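Local coordinates for naphthalene dioxygenase small subunit (Rhodococcus sp., PDB 2B1X), which forms, together with the large subunit, the Rieske non-heme iron enzyme naphthalene 1,2-dioxygenase, an oxidoreductase that adds dioxygen to naphthalene, at residues Leu25-Lys30 / Arg94-Val99; Ala36-Asp41 / Phe149-Arg154; Val46-Thr51 / Glu62-Met67; Leu121-Gly126 / Thr165-Leu170. One frame throughout, in Å; residues are numbered along the deposited sequence.

Overall arrangement
All four contacts reach one mixed sheet of the small subunit. Interactions 1, 3 and 4 are buried. Interaction 2 is partly buried, and no other chain touches its segments. Interactions 1 and 4 sit on neighbouring strands, 94-106 and 112-124, and both touch a second small subunit. Their chemistry is polar and charged: an aspartate on a histidine, and an arginine in a pocket of the C-terminal loop. Interactions 2 and 3 join short strands to the sheet through backbone bonds and apolar side chains. Leu25 of interaction 1 packs on Leu37 of interaction 2. His66 and Met67 of interaction 3 pack on Leu168 of interaction 4. The large subunit meets interactions 3 and 4.

Interaction 1 of 4, residues Leu25-Lys30 / Arg94-Val99; sequences LLDAGK and RSRHFV
His97 ND1 donates to Asp27 OD1 at only 2.5 Å, a very short hydrogen bond. The carboxylate oxygen sits at the ring edge, near the imidazole plane, and the carboxylate and ring planes are 39° apart. Asp27 CG stands anti to its own carbonyl carbon (chi1 -61°), beside the backbone N, from where its oxygens reach His97. The other oxygen takes a backbone bond: His97 N lies 2.9 Å from Asp27 OD2, on its syn side, and the bond is almost straight at 178°. One carboxylate thus holds both the ring and the backbone of the same histidine. Ser95 OG reaches Asp27 OD1 only weakly, at 3.3 Å. Leu26 covers one face of the imidazole, its CB 3.7 Å from His97 CE1. The opposite ring nitrogen, NE2, is bonded to the carbonyl of Ile171. Acceptors at both nitrogens would probably favour a positively charged ring. Arg96 NH1 stands 3.8 Å from Asp27 OD2, which lies over the guanidinium face. This is a long charge pairing; Arg96 finds its stronger partner in Asp159 of a second small subunit. Water 1 links Leu26 O to Ser95 OG. Water 2 donates to Asp27 O and to Ser95 O. An alanine in place of Asp27 would probably leave His97 N and ND1 without their acceptor and the imidazole less firmly fixed in its rotation. The helix ends just after, in a Schellman motif at Gly29. The arrangement is a His-carboxylate hydrogen bond that ties the end of helix 10-27 to strand 94-106, outermost within this chain, in the helix-on-sheet architecture of the NTF2-like fold.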
loop_
_atom_site.group_PDB
_atom_site.type_symbol
_atom_site.label_atom_id
_atom_site.label_comp_id
_atom_site.label_asym_id
_atom_site.label_seq_id
_atom_site.Cartn_x
_atom_site.Cartn_y
_atom_site.Cartn_z
ATOM N N LEU B 25 -23.399 16.572 -6.268
ATOM C CA LEU B 25 -23.670 16.352 -7.689
ATOM C C LEU B 25 -22.527 15.557 -8.318
ATOM O O LEU B 25 -22.776 14.561 -8.999
ATOM C CB LEU B 25 -23.853 17.690 -8.430
ATOM C CG LEU B 25 -25.101 18.570 -8.237
ATOM C CD1 LEU B 25 -25.077 19.768 -9.205
ATOM C CD2 LEU B 25 -26.414 17.787 -8.463
ATOM N N LEU B 26 -21.283 15.978 -8.081
ATOM C CA LEU B 26 -20.132 15.267 -8.664
ATOM C C LEU B 26 -20.098 13.808 -8.193
ATOM O O LEU B 26 -19.905 12.892 -8.992
ATOM C CB LEU B 26 -18.793 15.946 -8.285
ATOM C CG LEU B 26 -18.117 16.986 -9.216
ATOM C CD1 LEU B 26 -18.810 17.201 -10.549
ATOM C CD2 LEU B 26 -17.911 18.330 -8.531
ATOM N N ASP B 27 -20.313 13.590 -6.905
ATOM C CA ASP B 27 -20.250 12.220 -6.386
ATOM C C ASP B 27 -21.446 11.362 -6.843
ATOM O O ASP B 27 -21.434 10.163 -6.679
ATOM C CB ASP B 27 -20.089 12.204 -4.858
ATOM C CG ASP B 27 -18.798 12.898 -4.393
ATOM O OD1 ASP B 27 -17.814 12.928 -5.182
ATOM O OD2 ASP B 27 -18.692 13.452 -3.270
ATOM N N ALA B 28 -22.475 11.977 -7.405
ATOM C CA ALA B 28 -23.615 11.210 -7.904
ATOM C C ALA B 28 -23.532 11.070 -9.420
ATOM O O ALA B 28 -24.429 10.470 -10.050
ATOM C CB ALA B 28 -24.909 11.843 -7.489
ATOM N N GLY B 29 -22.456 11.606 -10.001
ATOM C CA GLY B 29 -22.234 11.529 -11.431
ATOM C C GLY B 29 -23.214 12.386 -12.195
ATOM O O GLY B 29 -23.501 12.102 -13.364
ATOM N N LYS B 30 -23.749 13.424 -11.539
ATOM C CA LYS B 30 -24.680 14.352 -12.199
ATOM C C LYS B 30 -23.935 15.471 -12.915
ATOM O O LYS B 30 -24.013 16.631 -12.512
ATOM C CB LYS B 30 -25.684 14.932 -11.187
ATOM C CG LYS B 30 -26.592 13.862 -10.608
ATOM C CD LYS B 30 -27.585 14.383 -9.605
ATOM C CE LYS B 30 -28.505 13.247 -9.159
ATOM N NZ LYS B 30 -29.369 13.643 -7.996
ATOM N N ARG B 94 -16.389 5.025 -8.027
ATOM C CA ARG B 94 -17.041 5.476 -6.811
ATOM C C ARG B 94 -16.110 6.542 -6.255
ATOM O O ARG B 94 -14.938 6.283 -6.025
ATOM C CB ARG B 94 -17.171 4.340 -5.799
ATOM C CG ARG B 94 -18.330 3.455 -6.067
ATOM C CD ARG B 94 -18.049 2.415 -7.116
ATOM N NE ARG B 94 -16.840 1.654 -6.788
ATOM C CZ ARG B 94 -16.461 0.565 -7.434
ATOM N NH1 ARG B 94 -17.241 0.075 -8.404
ATOM N NH2 ARG B 94 -15.345 -0.088 -7.059
ATOM N N SER B 95 -16.608 7.758 -6.100
ATOM C CA SER B 95 -15.750 8.813 -5.568
ATOM C C SER B 95 -16.395 9.515 -4.388
ATOM O O SER B 95 -17.603 9.462 -4.208
ATOM C CB SER B 95 -15.500 9.837 -6.665
ATOM O OG SER B 95 -16.730 10.420 -7.041
ATOM N N ARG B 96 -15.575 10.180 -3.572
ATOM C CA ARG B 96 -16.109 11.070 -2.551
ATOM C C ARG B 96 -15.247 12.298 -2.451
ATOM O O ARG B 96 -14.026 12.204 -2.243
ATOM C CB ARG B 96 -16.251 10.374 -1.196
ATOM C CG ARG B 96 -17.012 11.215 -0.136
ATOM C CD ARG B 96 -18.042 10.370 0.643
ATOM N NE ARG B 96 -18.742 9.530 -0.318
ATOM C CZ ARG B 96 -19.814 9.927 -0.997
ATOM N NH1 ARG B 96 -20.344 11.108 -0.727
ATOM N NH2 ARG B 96 -20.363 9.120 -1.923
ATOM N N HIS B 97 -15.897 13.446 -2.586
ATOM C CA HIS B 97 -15.266 14.725 -2.408
ATOM C C HIS B 97 -15.449 15.129 -0.936
ATOM O O HIS B 97 -16.530 15.577 -0.550
ATOM C CB HIS B 97 -15.944 15.794 -3.302
ATOM C CG HIS B 97 -15.633 15.676 -4.773
ATOM N ND1 HIS B 97 -16.007 14.579 -5.531
ATOM C CD2 HIS B 97 -14.946 16.491 -5.610
ATOM C CE1 HIS B 97 -15.595 14.740 -6.783
ATOM N NE2 HIS B 97 -14.931 15.883 -6.853
ATOM N N PHE B 98 -14.409 14.971 -0.119
ATOM C CA PHE B 98 -14.428 15.530 1.226
ATOM C C PHE B 98 -13.913 16.968 1.135
ATOM O O PHE B 98 -12.767 17.199 0.714
ATOM C CB PHE B 98 -13.534 14.717 2.169
ATOM C CG PHE B 98 -13.977 13.296 2.342
ATOM C CD1 PHE B 98 -13.493 12.290 1.481
ATOM C CD2 PHE B 98 -14.911 12.963 3.315
ATOM C CE1 PHE B 98 -13.872 10.953 1.620
ATOM C CE2 PHE B 98 -15.320 11.604 3.465
ATOM C CZ PHE B 98 -14.810 10.607 2.616
ATOM N N VAL B 99 -14.755 17.916 1.557
ATOM C CA VAL B 99 -14.495 19.348 1.411
ATOM C C VAL B 99 -14.462 19.885 2.855
ATOM O O VAL B 99 -15.465 19.783 3.594
ATOM C CB VAL B 99 -15.618 20.032 0.587
ATOM C CG1 VAL B 99 -15.398 21.495 0.489
ATOM C CG2 VAL B 99 -15.752 19.398 -0.873
HETATM O O HOH W 1 -17.130 12.445 -9.042
HETATM O O HOH W 2 -19.679 8.647 -5.840
HETATM O O HOH W 3 -22.913 9.813 -3.546
#

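Interaction 2 of 4, residues Ala36-Asp41 / Phe149-Arg154; sequences ALVTED and FLMAKR
Val38 and Met151 form a parallel bridge and put their side chains on the same face of the sheet. The two cross obliquely, and Val38 CG1 meets the methyl CE of Met151 at 4.2 Å. Met151 runs extended as far as SD, then bends at chi3 (76°), which places CE near the valine. Its sulfur lies over the centre of the Arg154 guanidinium, 3.5 Å above the plane. Leu150 lies alongside the backbone of the incoming segment: its CD1 is 3.7 Å from Ala36 O and also touches Leu37 O. Thr39 points toward strand 148-158, and its CB is 3.2 Å from Met151 O. Two backbone bonds set the register. Met151 N gives to Leu37 O at 2.8 Å, and Thr39 N gives to Met151 O at 3.0 Å. Leu37 packs on helix 10-27. Ala152 and Lys153 form a classic bulge against Val141. The contact is thus held by backbone polarity and apolar side chains, while Asp41 and Arg154 pair their charges with other parts of the fold, Asp41 with Arg143 and Arg154 with Asp140 and Glu22.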
loop_
_atom_site.group_PDB
_atom_site.type_symbol
_atom_site.label_atom_id
_atom_site.label_comp_id
_atom_site.label_asym_id
_atom_site.label_seq_id
_atom_site.Cartn_x
_atom_site.Cartn_y
_atom_site.Cartn_z
ATOM N N ALA B 36 -24.288 23.307 -15.189
ATOM C CA ALA B 36 -25.138 24.473 -15.005
ATOM C C ALA B 36 -24.636 25.409 -13.879
ATOM O O ALA B 36 -25.086 26.551 -13.784
ATOM C CB ALA B 36 -26.593 24.043 -14.749
ATOM N N LEU B 37 -23.706 24.937 -13.040
ATOM C CA LEU B 37 -23.173 25.777 -11.966
ATOM C C LEU B 37 -22.015 26.646 -12.420
ATOM O O LEU B 37 -21.469 27.435 -11.640
ATOM C CB LEU B 37 -22.724 24.925 -10.772
ATOM C CG LEU B 37 -23.752 23.965 -10.190
ATOM C CD1 LEU B 37 -23.093 23.092 -9.104
ATOM C CD2 LEU B 37 -24.964 24.720 -9.665
ATOM N N VAL B 38 -21.622 26.514 -13.678
ATOM C CA VAL B 38 -20.439 27.236 -14.097
ATOM C C VAL B 38 -20.761 28.414 -14.960
ATOM O O VAL B 38 -21.803 28.515 -15.578
ATOM C CB VAL B 38 -19.324 26.356 -14.764
ATOM C CG1 VAL B 38 -19.031 25.095 -13.916
ATOM C CG2 VAL B 38 -19.681 26.018 -16.213
ATOM N N THR B 39 -19.806 29.305 -14.986
ATOM C CA THR B 39 -19.961 30.574 -15.605
ATOM C C THR B 39 -19.467 30.506 -17.056
ATOM O O THR B 39 -18.700 29.609 -17.447
ATOM C CB THR B 39 -19.169 31.548 -14.715
ATOM O OG1 THR B 39 -19.922 32.748 -14.521
ATOM C CG2 THR B 39 -17.840 31.931 -15.335
ATOM N N GLU B 40 -19.939 31.457 -17.849
ATOM C CA GLU B 40 -19.603 31.562 -19.265
ATOM C C GLU B 40 -18.086 31.837 -19.508
ATOM O O GLU B 40 -17.518 31.402 -20.508
ATOM C CB GLU B 40 -20.494 32.647 -19.889
ATOM C CG GLU B 40 -21.971 32.687 -19.380
ATOM C CD GLU B 40 -22.218 33.153 -17.895
ATOM O OE1 GLU B 40 -21.435 33.927 -17.298
ATOM O OE2 GLU B 40 -23.249 32.751 -17.291
ATOM N N ASP B 41 -17.444 32.553 -18.578
ATOM C CA ASP B 41 -16.004 32.805 -18.630
ATOM C C ASP B 41 -15.208 31.870 -17.682
ATOM O O ASP B 41 -14.109 32.222 -17.230
ATOM C CB ASP B 41 -15.686 34.289 -18.353
ATOM C CG ASP B 41 -16.150 34.761 -16.961
ATOM O OD1 ASP B 41 -17.185 34.290 -16.450
ATOM O OD2 ASP B 41 -15.523 35.614 -16.285
ATOM N N PHE B 149 -25.221 30.921 -6.646
ATOM C CA PHE B 149 -23.878 31.263 -7.098
ATOM C C PHE B 149 -23.506 30.464 -8.329
ATOM O O PHE B 149 -24.026 29.375 -8.569
ATOM C CB PHE B 149 -22.842 30.982 -6.013
ATOM C CG PHE B 149 -23.010 31.807 -4.777
ATOM C CD1 PHE B 149 -23.705 31.310 -3.684
ATOM C CD2 PHE B 149 -22.459 33.085 -4.698
ATOM C CE1 PHE B 149 -23.856 32.078 -2.538
ATOM C CE2 PHE B 149 -22.601 33.842 -3.560
ATOM C CZ PHE B 149 -23.307 33.341 -2.481
ATOM N N LEU B 150 -22.591 31.028 -9.101
ATOM C CA LEU B 150 -21.959 30.324 -10.202
ATOM C C LEU B 150 -20.463 30.392 -10.009
ATOM O O LEU B 150 -19.936 31.376 -9.469
ATOM C CB LEU B 150 -22.297 30.979 -11.535
ATOM C CG LEU B 150 -23.397 30.451 -12.459
ATOM C CD1 LEU B 150 -24.477 29.642 -11.756
ATOM C CD2 LEU B 150 -24.004 31.615 -13.231
ATOM N N MET B 151 -19.786 29.352 -10.486
ATOM C CA MET B 151 -18.344 29.290 -10.402
ATOM C C MET B 151 -17.711 29.879 -11.649
ATOM O O MET B 151 -17.869 29.351 -12.747
ATOM C CB MET B 151 -17.876 27.848 -10.220
ATOM C CG MET B 151 -16.373 27.712 -9.926
ATOM S SD MET B 151 -15.998 26.078 -9.347
ATOM C CE MET B 151 -16.086 25.165 -10.961
ATOM N N ALA B 152 -16.944 30.936 -11.439
ATOM C CA ALA B 152 -16.220 31.606 -12.500
ATOM C C ALA B 152 -14.815 31.068 -12.650
ATOM O O ALA B 152 -14.259 31.108 -13.740
ATOM C CB ALA B 152 -16.173 33.116 -12.244
ATOM N N LYS B 153 -14.243 30.569 -11.550
ATOM C CA LYS B 153 -12.844 30.132 -11.550
ATOM C C LYS B 153 -12.597 29.077 -10.493
ATOM O O LYS B 153 -13.182 29.122 -9.420
ATOM C CB LYS B 153 -11.903 31.329 -11.328
ATOM C CG LYS B 153 -10.409 31.041 -11.561
ATOM C CD LYS B 153 -9.554 32.268 -11.225
ATOM C CE LYS B 153 -8.081 31.919 -11.111
ATOM N NZ LYS B 153 -7.431 31.749 -12.446
ATOM N N ARG B 154 -11.725 28.125 -10.806
ATOM C CA ARG B 154 -11.208 27.208 -9.811
ATOM C C ARG B 154 -9.790 26.816 -10.186
ATOM O O ARG B 154 -9.516 26.460 -11.355
ATOM C CB ARG B 154 -12.086 25.964 -9.687
ATOM C CG ARG B 154 -11.439 24.877 -8.812
ATOM C CD ARG B 154 -12.374 23.742 -8.410
ATOM N NE ARG B 154 -13.353 24.203 -7.422
ATOM C CZ ARG B 154 -14.537 23.643 -7.238
ATOM N NH1 ARG B 154 -14.908 22.635 -8.012
ATOM N NH2 ARG B 154 -15.358 24.114 -6.310
#

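Interaction 3 of 4, residues Val46-Thr51 / Glu62-Met67; sequences VPIRVT and EGMTHM
Val46 pairs antiparallel with Met67 across a classic beta bulge, in which His66 and Met67 both face the valine. Val46 N gives to Met67 O at 2.9 Å. Val46 O takes His66 N at 2.8 Å, with the donor nearly in line with the carbonyl. Met67 N adds a weak bond to the same oxygen. At Ile48 and Met64 the backbones stand further apart, and water 4 bridges Ile48 N and Met64 O. Val46 CG2 packs against Met67 CB at 3.9 Å, while its other methyl, CG1, touches His66 CB. Ile48 and Met64 lie side by side, pointing the same way. CG1 of Ile48 stands anti to its own carbonyl carbon (chi1 -57°). From there it makes a CH-pi contact over the centre of the His66 ring, 3.6 Å from the centroid. An alanine in place of His66 would probably open a gap over Ile48 CG1 and leave a bridging water without its ring partner. Strand 67-69 is an outermost strand of the sheet within the chain. Just beside it, the carbonyls of Thr65 and His66 bond to Gln195 and Ser365 of the large subunit, so the bulge lies at the interface. At the ring edge, Pro47 O is 3.3 Å from His66 CD2, and water 5, in the ring plane, joins His66 NE2 to Arg49 N, 2.9 Å from each.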
loop_
_atom_site.group_PDB
_atom_site.type_symbol
_atom_site.label_atom_id
_atom_site.label_comp_id
_atom_site.label_asym_id
_atom_site.label_seq_id
_atom_site.Cartn_x
_atom_site.Cartn_y
_atom_site.Cartn_z
ATOM N N VAL B 46 -5.712 22.815 -13.159
ATOM C CA VAL B 46 -4.949 21.948 -12.253
ATOM C C VAL B 46 -3.477 22.048 -12.654
ATOM O O VAL B 46 -3.062 21.461 -13.650
ATOM C CB VAL B 46 -5.442 20.489 -12.367
ATOM C CG1 VAL B 46 -4.716 19.562 -11.373
ATOM C CG2 VAL B 46 -6.986 20.440 -12.199
ATOM N N PRO B 47 -2.697 22.826 -11.915
ATOM C CA PRO B 47 -1.276 23.014 -12.218
ATOM C C PRO B 47 -0.401 21.811 -11.930
ATOM O O PRO B 47 -0.752 20.937 -11.128
ATOM C CB PRO B 47 -0.865 24.159 -11.277
ATOM C CG PRO B 47 -2.130 24.801 -10.924
ATOM C CD PRO B 47 -3.134 23.696 -10.809
ATOM N N ILE B 48 0.759 21.793 -12.581
ATOM C CA ILE B 48 1.804 20.821 -12.302
ATOM C C ILE B 48 2.725 21.419 -11.260
ATOM O O ILE B 48 3.006 22.619 -11.306
ATOM C CB ILE B 48 2.606 20.481 -13.592
ATOM C CG1 ILE B 48 1.649 19.957 -14.678
ATOM C CG2 ILE B 48 3.688 19.417 -13.278
ATOM C CD1 ILE B 48 2.368 19.685 -15.971
ATOM N N ARG B 49 3.177 20.577 -10.322
ATOM C CA ARG B 49 4.179 20.958 -9.340
ATOM C C ARG B 49 5.371 20.015 -9.470
ATOM O O ARG B 49 5.195 18.850 -9.823
ATOM C CB ARG B 49 3.610 20.796 -7.920
ATOM C CG ARG B 49 2.500 21.769 -7.604
ATOM C CD ARG B 49 1.892 21.605 -6.245
ATOM N NE ARG B 49 2.801 22.178 -5.283
ATOM C CZ ARG B 49 2.639 22.197 -3.968
ATOM N NH1 ARG B 49 1.550 21.690 -3.418
ATOM N NH2 ARG B 49 3.595 22.733 -3.214
ATOM N N VAL B 50 6.562 20.538 -9.164
ATOM C CA VAL B 50 7.790 19.765 -9.093
ATOM C C VAL B 50 8.474 20.012 -7.741
ATOM O O VAL B 50 8.398 21.107 -7.210
ATOM C CB VAL B 50 8.751 20.072 -10.276
ATOM C CG1 VAL B 50 8.093 19.659 -11.655
ATOM C CG2 VAL B 50 9.145 21.562 -10.323
ATOM N N THR B 51 9.149 18.990 -7.204
ATOM C CA THR B 51 9.923 19.151 -5.970
ATOM C C THR B 51 11.049 20.174 -6.168
ATOM O O THR B 51 11.833 20.077 -7.112
ATOM C CB THR B 51 10.536 17.799 -5.527
ATOM O OG1 THR B 51 9.509 16.800 -5.419
ATOM C CG2 THR B 51 11.122 17.911 -4.094
ATOM N N GLU B 62 5.241 26.748 -14.941
ATOM C CA GLU B 62 4.746 27.787 -15.823
ATOM C C GLU B 62 4.569 27.239 -17.249
ATOM O O GLU B 62 5.464 26.561 -17.785
ATOM C CB GLU B 62 5.671 29.016 -15.797
ATOM C CG GLU B 62 5.751 29.653 -14.412
ATOM C CD GLU B 62 6.688 30.850 -14.329
ATOM O OE1 GLU B 62 7.190 31.313 -15.385
ATOM O OE2 GLU B 62 6.928 31.327 -13.192
ATOM N N GLY B 63 3.402 27.500 -17.829
ATOM C CA GLY B 63 3.166 27.244 -19.246
ATOM C C GLY B 63 2.537 25.895 -19.550
ATOM O O GLY B 63 2.042 25.687 -20.649
ATOM N N MET B 64 2.558 24.992 -18.572
ATOM C CA MET B 64 2.036 23.629 -18.704
ATOM C C MET B 64 1.233 23.302 -17.472
ATOM O O MET B 64 1.477 23.822 -16.379
ATOM C CB MET B 64 3.169 22.609 -18.885
ATOM C CG MET B 64 2.719 21.206 -19.374
ATOM S SD MET B 64 1.615 21.114 -20.842
ATOM C CE MET B 64 2.551 22.140 -21.890
ATOM N N THR B 65 0.291 22.406 -17.650
ATOM C CA THR B 65 -0.787 22.225 -16.707
ATOM C C THR B 65 -1.258 20.733 -16.838
ATOM O O THR B 65 -0.989 20.091 -17.865
ATOM C CB THR B 65 -1.815 23.261 -17.207
ATOM O OG1 THR B 65 -2.096 24.285 -16.212
ATOM C CG2 THR B 65 -3.030 22.698 -17.667
ATOM N N HIS B 66 -1.929 20.200 -15.822
ATOM C CA HIS B 66 -2.616 18.909 -15.931
ATOM C C HIS B 66 -3.982 19.055 -16.613
ATOM O O HIS B 66 -4.480 18.113 -17.241
ATOM C CB HIS B 66 -2.833 18.287 -14.551
ATOM C CG HIS B 66 -1.577 17.762 -13.938
ATOM N ND1 HIS B 66 -0.798 16.807 -14.553
ATOM C CD2 HIS B 66 -0.923 18.108 -12.799
ATOM C CE1 HIS B 66 0.264 16.560 -13.798
ATOM N NE2 HIS B 66 0.213 17.337 -12.729
ATOM N N MET B 67 -4.575 20.231 -16.455
ATOM C CA MET B 67 -5.900 20.545 -16.966
ATOM C C MET B 67 -6.030 22.064 -16.964
ATOM O O MET B 67 -5.584 22.755 -16.020
ATOM C CB MET B 67 -6.962 19.889 -16.065
ATOM C CG MET B 67 -8.390 19.902 -16.606
ATOM S SD MET B 67 -9.642 19.164 -15.463
ATOM C CE MET B 67 -8.755 17.828 -14.823
HETATM O O HOH W 4 1.164 24.439 -13.786
HETATM O O HOH W 5 1.807 17.974 -10.375
#

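Interaction 4 of 4, residues Leu121-Gly126 / Thr165-Leu170; sequences LYRTRG and THNLAL
Arg123 reaches from strand 112-124 into the loop 165-170, and its guanidinium is gripped tightly there. The chain is extended, with CG anti to the backbone N (chi1 -175°). Arg123 NH1 and NH2 both donate to Asn167 OD1, at 3.1 Å and 2.9 Å, and this oxygen lies in the guanidinium plane. Thr165 OG1 also sits at the edge, 3.1 Å from Arg123 NH1, and is bonded in turn to Asp132. The two faces are covered from opposite sides. His166 lies over one face with its ring plane 14° from the guanidinium, CE1 being 3.5 Å from Arg123 NH1 and offset toward the rim. Leu170 CG lies over the other face, and its CD1 packs on the aliphatic chain, 3.8 Å from Arg123 CG. Glu89 makes the salt bridge to NH2, and Ser93 holds NE. The rest is looser. Leu121 CD2 and Leu170 CD1 meet at 4.3 Å. Arg125 touches mainly through CD, 3.6 Å from His166 CE1 at the ring edge. Its guanidinium turns elsewhere: to Pro91 and Ser93, to Glu374 of the large subunit, and weakly to a pentanediol molecule that probably came from the crystallisation liquor. The large subunit also takes Asn167 ND2 through Gln370, so the loop joins the sheet to the subunit interface. The chemistry is that of a buried cation: the carboxylate of Glu89 probably balances much of the charge, neutral oxygens fix the rotation of the guanidinium, and two arginines so close to His166 would probably disfavour a second proton on its ring.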
loop_
_atom_site.group_PDB
_atom_site.type_symbol
_atom_site.label_atom_id
_atom_site.label_comp_id
_atom_site.label_asym_id
_atom_site.label_seq_id
_atom_site.Cartn_x
_atom_site.Cartn_y
_atom_site.Cartn_z
ATOM N N LEU B 121 -10.048 13.711 -2.236
ATOM C CA LEU B 121 -10.885 12.978 -3.180
ATOM C C LEU B 121 -10.543 11.494 -3.094
ATOM O O LEU B 121 -9.383 11.133 -3.279
ATOM C CB LEU B 121 -10.654 13.509 -4.589
ATOM C CG LEU B 121 -11.398 12.748 -5.711
ATOM C CD1 LEU B 121 -12.871 12.983 -5.706
ATOM C CD2 LEU B 121 -10.805 13.055 -7.052
ATOM N N TYR B 122 -11.546 10.664 -2.760
ATOM C CA TYR B 122 -11.383 9.233 -2.616
ATOM C C TYR B 122 -11.900 8.566 -3.872
ATOM O O TYR B 122 -12.893 9.020 -4.417
ATOM C CB TYR B 122 -12.146 8.729 -1.362
ATOM C CG TYR B 122 -12.067 7.214 -1.100
ATOM C CD1 TYR B 122 -11.075 6.679 -0.323
ATOM C CD2 TYR B 122 -13.021 6.334 -1.638
ATOM C CE1 TYR B 122 -11.015 5.295 -0.052
ATOM C CE2 TYR B 122 -12.956 4.964 -1.420
ATOM C CZ TYR B 122 -11.965 4.451 -0.639
ATOM O OH TYR B 122 -11.937 3.113 -0.440
ATOM N N ARG B 123 -11.242 7.504 -4.356
ATOM C CA ARG B 123 -11.659 6.874 -5.642
ATOM C C ARG B 123 -11.426 5.353 -5.688
ATOM O O ARG B 123 -10.337 4.932 -5.400
ATOM C CB ARG B 123 -10.937 7.553 -6.831
ATOM C CG ARG B 123 -11.390 7.057 -8.252
ATOM C CD ARG B 123 -10.370 7.373 -9.373
ATOM N NE ARG B 123 -10.946 7.285 -10.724
ATOM C CZ ARG B 123 -10.303 7.633 -11.834
ATOM N NH1 ARG B 123 -9.024 8.030 -11.771
ATOM N NH2 ARG B 123 -10.912 7.533 -13.014
ATOM N N THR B 124 -12.463 4.551 -6.013
ATOM C CA THR B 124 -12.281 3.130 -6.343
ATOM C C THR B 124 -12.909 2.822 -7.701
ATOM O O THR B 124 -13.841 3.485 -8.111
ATOM C CB THR B 124 -12.885 2.159 -5.277
ATOM O OG1 THR B 124 -14.307 2.353 -5.204
ATOM C CG2 THR B 124 -12.376 2.459 -3.837
ATOM N N ARG B 125 -12.410 1.783 -8.348
ATOM C CA ARG B 125 -12.995 1.263 -9.605
ATOM C C ARG B 125 -13.031 -0.257 -9.590
ATOM O O ARG B 125 -12.109 -0.912 -9.043
ATOM C CB ARG B 125 -12.177 1.722 -10.823
ATOM C CG ARG B 125 -12.128 3.225 -11.057
ATOM C CD ARG B 125 -11.516 3.656 -12.446
ATOM N NE ARG B 125 -12.132 2.943 -13.577
ATOM C CZ ARG B 125 -13.382 3.095 -13.982
ATOM N NH1 ARG B 125 -14.191 3.928 -13.340
ATOM N NH2 ARG B 125 -13.855 2.366 -15.010
ATOM N N GLY B 126 -14.100 -0.832 -10.135
ATOM C CA GLY B 126 -14.179 -2.287 -10.266
ATOM C C GLY B 126 -14.157 -3.019 -8.945
ATOM O O GLY B 126 -14.535 -2.478 -7.914
ATOM N N THR B 165 -3.043 8.749 -9.326
ATOM C CA THR B 165 -4.211 8.078 -9.894
ATOM C C THR B 165 -3.975 7.968 -11.389
ATOM O O THR B 165 -3.120 8.701 -11.940
ATOM C CB THR B 165 -5.527 8.779 -9.502
ATOM O OG1 THR B 165 -6.623 7.949 -9.860
ATOM C CG2 THR B 165 -5.709 10.090 -10.239
ATOM N N HIS B 166 -4.672 7.045 -12.046
ATOM C CA HIS B 166 -4.317 6.662 -13.427
ATOM C C HIS B 166 -4.867 7.612 -14.511
ATOM O O HIS B 166 -4.477 7.510 -15.670
ATOM C CB HIS B 166 -4.742 5.212 -13.718
ATOM C CG HIS B 166 -6.212 4.993 -13.558
ATOM N ND1 HIS B 166 -6.786 4.775 -12.326
ATOM C CD2 HIS B 166 -7.237 5.085 -14.441
ATOM C CE1 HIS B 166 -8.103 4.705 -12.461
ATOM N NE2 HIS B 166 -8.400 4.847 -13.742
ATOM N N ASN B 167 -5.739 8.545 -14.142
ATOM C CA ASN B 167 -6.192 9.597 -15.055
ATOM C C ASN B 167 -6.926 10.665 -14.240
ATOM O O ASN B 167 -7.269 10.439 -13.090
ATOM C CB ASN B 167 -7.018 9.073 -16.274
ATOM C CG ASN B 167 -8.248 8.203 -15.889
ATOM O OD1 ASN B 167 -8.861 8.397 -14.860
ATOM N ND2 ASN B 167 -8.607 7.231 -16.768
ATOM N N LEU B 168 -7.151 11.835 -14.816
ATOM C CA LEU B 168 -7.993 12.807 -14.165
ATOM C C LEU B 168 -9.307 12.853 -14.895
ATOM O O LEU B 168 -9.658 13.839 -15.548
ATOM C CB LEU B 168 -7.299 14.177 -14.091
ATOM C CG LEU B 168 -6.095 14.273 -13.145
ATOM C CD1 LEU B 168 -5.545 15.715 -13.206
ATOM C CD2 LEU B 168 -6.413 13.895 -11.713
ATOM N N ALA B 169 -10.015 11.745 -14.817
ATOM C CA ALA B 169 -11.312 11.578 -15.459
ATOM C C ALA B 169 -12.448 12.203 -14.628
ATOM O O ALA B 169 -13.546 12.479 -15.160
ATOM C CB ALA B 169 -11.580 10.071 -15.739
ATOM N N LEU B 170 -12.172 12.457 -13.348
ATOM C CA LEU B 170 -13.149 13.031 -12.408
ATOM C C LEU B 170 -12.940 14.530 -12.238
ATOM O O LEU B 170 -11.819 14.992 -12.106
ATOM C CB LEU B 170 -13.023 12.333 -11.024
ATOM C CG LEU B 170 -13.276 10.810 -10.888
ATOM C CD1 LEU B 170 -12.990 10.314 -9.463
ATOM C CD2 LEU B 170 -14.715 10.451 -11.306
#